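Local coordinates for ForH (Streptomyces kaniharaensis, PDB 6NKO), which is of uncertain function but, as a PurH-like protein of the formycin A gene cluster, probably takes part in building the pyrazolopyrimidine core or in related purine biosynthesis, at residues Ala144-Ala149 with Arg196-Tyr201. Residues are numbered along the deposited sequence; the frame is centred on the assembly and turned at random.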
ATOM      1  N   ALA A 144      -4.645  -6.310  -0.794  1.00 37.16           N
ATOM      2  CA  ALA A 144      -4.266  -7.236   0.269  1.00 35.16           C
ATOM      3  C   ALA A 144      -3.383  -6.545   1.302  1.00 40.64           C
ATOM      4  O   ALA A 144      -3.549  -6.753   2.510  1.00 39.85           O
ATOM      5  CB  ALA A 144      -3.561  -8.461  -0.316  1.00 30.53           C
ATOM      6  N   MET A 145      -2.447  -5.707   0.846  1.00 29.62           N
ATOM      7  CA  MET A 145      -1.619  -4.946   1.778  1.00 31.26           C
ATOM      8  C   MET A 145      -2.435  -3.882   2.502  1.00 35.51           C
ATOM      9  O   MET A 145      -2.244  -3.658   3.702  1.00 41.60           O
ATOM     10  CB  MET A 145      -0.446  -4.298   1.040  1.00 35.09           C
ATOM     11  CG  MET A 145       0.544  -5.271   0.416  1.00 44.14           C
ATOM     12  SD  MET A 145       2.089  -4.451  -0.049  1.00 40.71           S
ATOM     13  CE  MET A 145       1.571  -3.581  -1.528  1.00 31.37           C
ATOM     14  N   LEU A 146      -3.349  -3.215   1.790  1.00 48.24           N
ATOM     15  CA  LEU A 146      -4.092  -2.110   2.389  1.00 40.01           C
ATOM     16  C   LEU A 146      -5.150  -2.612   3.366  1.00 39.59           C
ATOM     17  O   LEU A 146      -5.303  -2.058   4.461  1.00 36.33           O
ATOM     18  CB  LEU A 146      -4.732  -1.254   1.297  1.00 27.79           C
ATOM     19  CG  LEU A 146      -5.651  -0.139   1.797  1.00 38.25           C
ATOM     20  CD1 LEU A 146      -4.832   0.958   2.457  1.00 38.22           C
ATOM     21  CD2 LEU A 146      -6.491   0.425   0.662  1.00 33.35           C
ATOM     22  N   ARG A 147      -5.899  -3.650   2.983  1.00 37.66           N
ATOM     23  CA  ARG A 147      -6.862  -4.240   3.907  1.00 33.35           C
ATOM     24  C   ARG A 147      -6.164  -4.868   5.103  1.00 37.25           C
ATOM     25  O   ARG A 147      -6.696  -4.838   6.219  1.00 42.29           O
ATOM     26  CB  ARG A 147      -7.722  -5.282   3.188  1.00 35.27           C
ATOM     27  CG  ARG A 147      -8.612  -4.713   2.092  1.00 40.15           C
ATOM     28  CD  ARG A 147      -9.276  -5.823   1.285  1.00 38.67           C
ATOM     29  NE  ARG A 147     -10.322  -6.494   2.050  1.00 42.08           N
ATOM     30  CZ  ARG A 147     -10.199  -7.703   2.587  1.00 45.22           C
ATOM     31  NH1 ARG A 147      -9.071  -8.386   2.441  1.00 40.89           N
ATOM     32  NH2 ARG A 147     -11.204  -8.232   3.271  1.00 44.81           N
ATOM     33  N   GLY A 148      -4.975  -5.438   4.894  1.00 33.59           N
ATOM     34  CA  GLY A 148      -4.221  -5.973   6.015  1.00 29.38           C
ATOM     35  C   GLY A 148      -3.709  -4.881   6.936  1.00 38.91           C
ATOM     36  O   GLY A 148      -3.718  -5.034   8.160  1.00 32.30           O
ATOM     37  N   ALA A 149      -3.261  -3.763   6.358  1.00 34.24           N
ATOM     38  CA  ALA A 149      -2.821  -2.633   7.167  1.00 32.53           C
ATOM     39  C   ALA A 149      -3.981  -2.036   7.952  1.00 40.43           C
ATOM     40  O   ALA A 149      -3.834  -1.710   9.135  1.00 43.56           O
ATOM     41  CB  ALA A 149      -2.171  -1.574   6.280  1.00 39.17           C
ATOM     42  N   ARG A 196     -13.554   1.221   3.131  1.00 33.47           N
ATOM     43  CA  ARG A 196     -14.590   1.853   2.320  1.00 36.04           C
ATOM     44  C   ARG A 196     -14.130   2.026   0.880  1.00 34.16           C
ATOM     45  O   ARG A 196     -14.876   1.733  -0.063  1.00 34.55           O
ATOM     46  CB  ARG A 196     -14.973   3.202   2.930  1.00 45.30           C
ATOM     47  CG  ARG A 196     -16.361   3.687   2.567  1.00 50.90           C
ATOM     48  CD  ARG A 196     -16.747   4.902   3.400  1.00 63.87           C
ATOM     49  NE  ARG A 196     -16.698   4.622   4.832  1.00 64.42           N
ATOM     50  CZ  ARG A 196     -17.721   4.144   5.535  1.00 67.71           C
ATOM     51  NH1 ARG A 196     -18.877   3.890   4.939  1.00 60.42           N
ATOM     52  NH2 ARG A 196     -17.591   3.920   6.834  1.00 65.12           N
ATOM     53  N   ILE A 197     -12.898   2.504   0.689  1.00 39.86           N
ATOM     54  CA  ILE A 197     -12.363   2.670  -0.659  1.00 37.43           C
ATOM     55  C   ILE A 197     -12.242   1.317  -1.353  1.00 35.99           C
ATOM     56  O   ILE A 197     -12.552   1.182  -2.543  1.00 34.44           O
ATOM     57  CB  ILE A 197     -11.012   3.412  -0.602  1.00 44.15           C
ATOM     58  CG1 ILE A 197     -11.233   4.900  -0.323  1.00 36.46           C
ATOM     59  CG2 ILE A 197     -10.228   3.221  -1.890  1.00 32.72           C
ATOM     60  CD1 ILE A 197     -10.086   5.559   0.407  1.00 38.88           C
ATOM     61  N   SER A 198     -11.807   0.290  -0.618  1.00 37.80           N
ATOM     62  CA  SER A 198     -11.686  -1.038  -1.209  1.00 44.67           C
ATOM     63  C   SER A 198     -13.051  -1.613  -1.564  1.00 41.03           C
ATOM     64  O   SER A 198     -13.211  -2.246  -2.615  1.00 40.02           O
ATOM     65  CB  SER A 198     -10.944  -1.975  -0.255  1.00 39.94           C
ATOM     66  OG  SER A 198      -9.563  -1.659  -0.208  1.00 70.04           O
ATOM     67  N   GLY A 199     -14.047  -1.404  -0.700  1.00 43.14           N
ATOM     68  CA  GLY A 199     -15.383  -1.893  -0.998  1.00 37.70           C
ATOM     69  C   GLY A 199     -15.979  -1.244  -2.231  1.00 38.32           C
ATOM     70  O   GLY A 199     -16.623  -1.910  -3.045  1.00 40.95           O
ATOM     71  N   ALA A 200     -15.768   0.066  -2.389  1.00 37.15           N
ATOM     72  CA  ALA A 200     -16.266   0.754  -3.574  1.00 32.80           C
ATOM     73  C   ALA A 200     -15.492   0.347  -4.819  1.00 35.72           C
ATOM     74  O   ALA A 200     -16.066   0.279  -5.913  1.00 45.73           O
ATOM     75  CB  ALA A 200     -16.194   2.268  -3.373  1.00 25.37           C
ATOM     76  N   TYR A 201     -14.195   0.072  -4.669  1.00 37.05           N
ATOM     77  CA  TYR A 201     -13.387  -0.409  -5.784  1.00 29.46           C
ATOM     78  C   TYR A 201     -13.920  -1.736  -6.315  1.00 45.40           C
ATOM     79  O   TYR A 201     -14.093  -1.908  -7.527  1.00 45.59           O
ATOM     80  CB  TYR A 201     -11.932  -0.545  -5.329  1.00 41.36           C
ATOM     81  CG  TYR A 201     -10.948  -0.951  -6.404  1.00 44.43           C
ATOM     82  CD1 TYR A 201     -11.105  -0.533  -7.719  1.00 41.17           C
ATOM     83  CD2 TYR A 201      -9.855  -1.751  -6.096  1.00 51.19           C
ATOM     84  CE1 TYR A 201     -10.197  -0.906  -8.698  1.00 42.47           C
ATOM     85  CE2 TYR A 201      -8.947  -2.127  -7.065  1.00 55.48           C
ATOM     86  CZ  TYR A 201      -9.122  -1.704  -8.364  1.00 60.08           C
ATOM     87  OH  TYR A 201      -8.215  -2.080  -9.328  1.00 64.51           O
TER
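The hydroxyl of S198 meets helix 141-151 at two carbon atoms, L146 CD2 at 3.8 Å from OG and R147 CG at 3.9 Å from OG, and it also hydrogen-bonds to the phenol of Y119 and, weakly, to the carbonyl of A194 one turn earlier in its own helix. Serine suits this place because it is short, the nearest CA atoms of the two segments, R147 CA and S198 CA, being 7.7 Å apart, while its buried oxygen finds polar partners nearby. L146 sets out from its backbone toward helix 184-212, with CG anti to the backbone N (chi1 174°); CD2 reaches the serine, and the side chain, apolar as a buried spot requires, also packs on Y119 and N117. Arginine suits the edge: R147 CG lies beside the backbone N (chi1 -65°) and packs, while the guanidinium lies farther out on the exposed side. Nearly one turn after S198, the ring of Y201 stacks on that of Y119, so the same tyrosine links both helices. The contact is small, 110 Å² in all, and joins helix 141-151, packed on the parallel sheet of the Rossmann-like MGS fold, to the long helix 184-212, in the region that resembles the AICARFT/IMPCHase bienzyme.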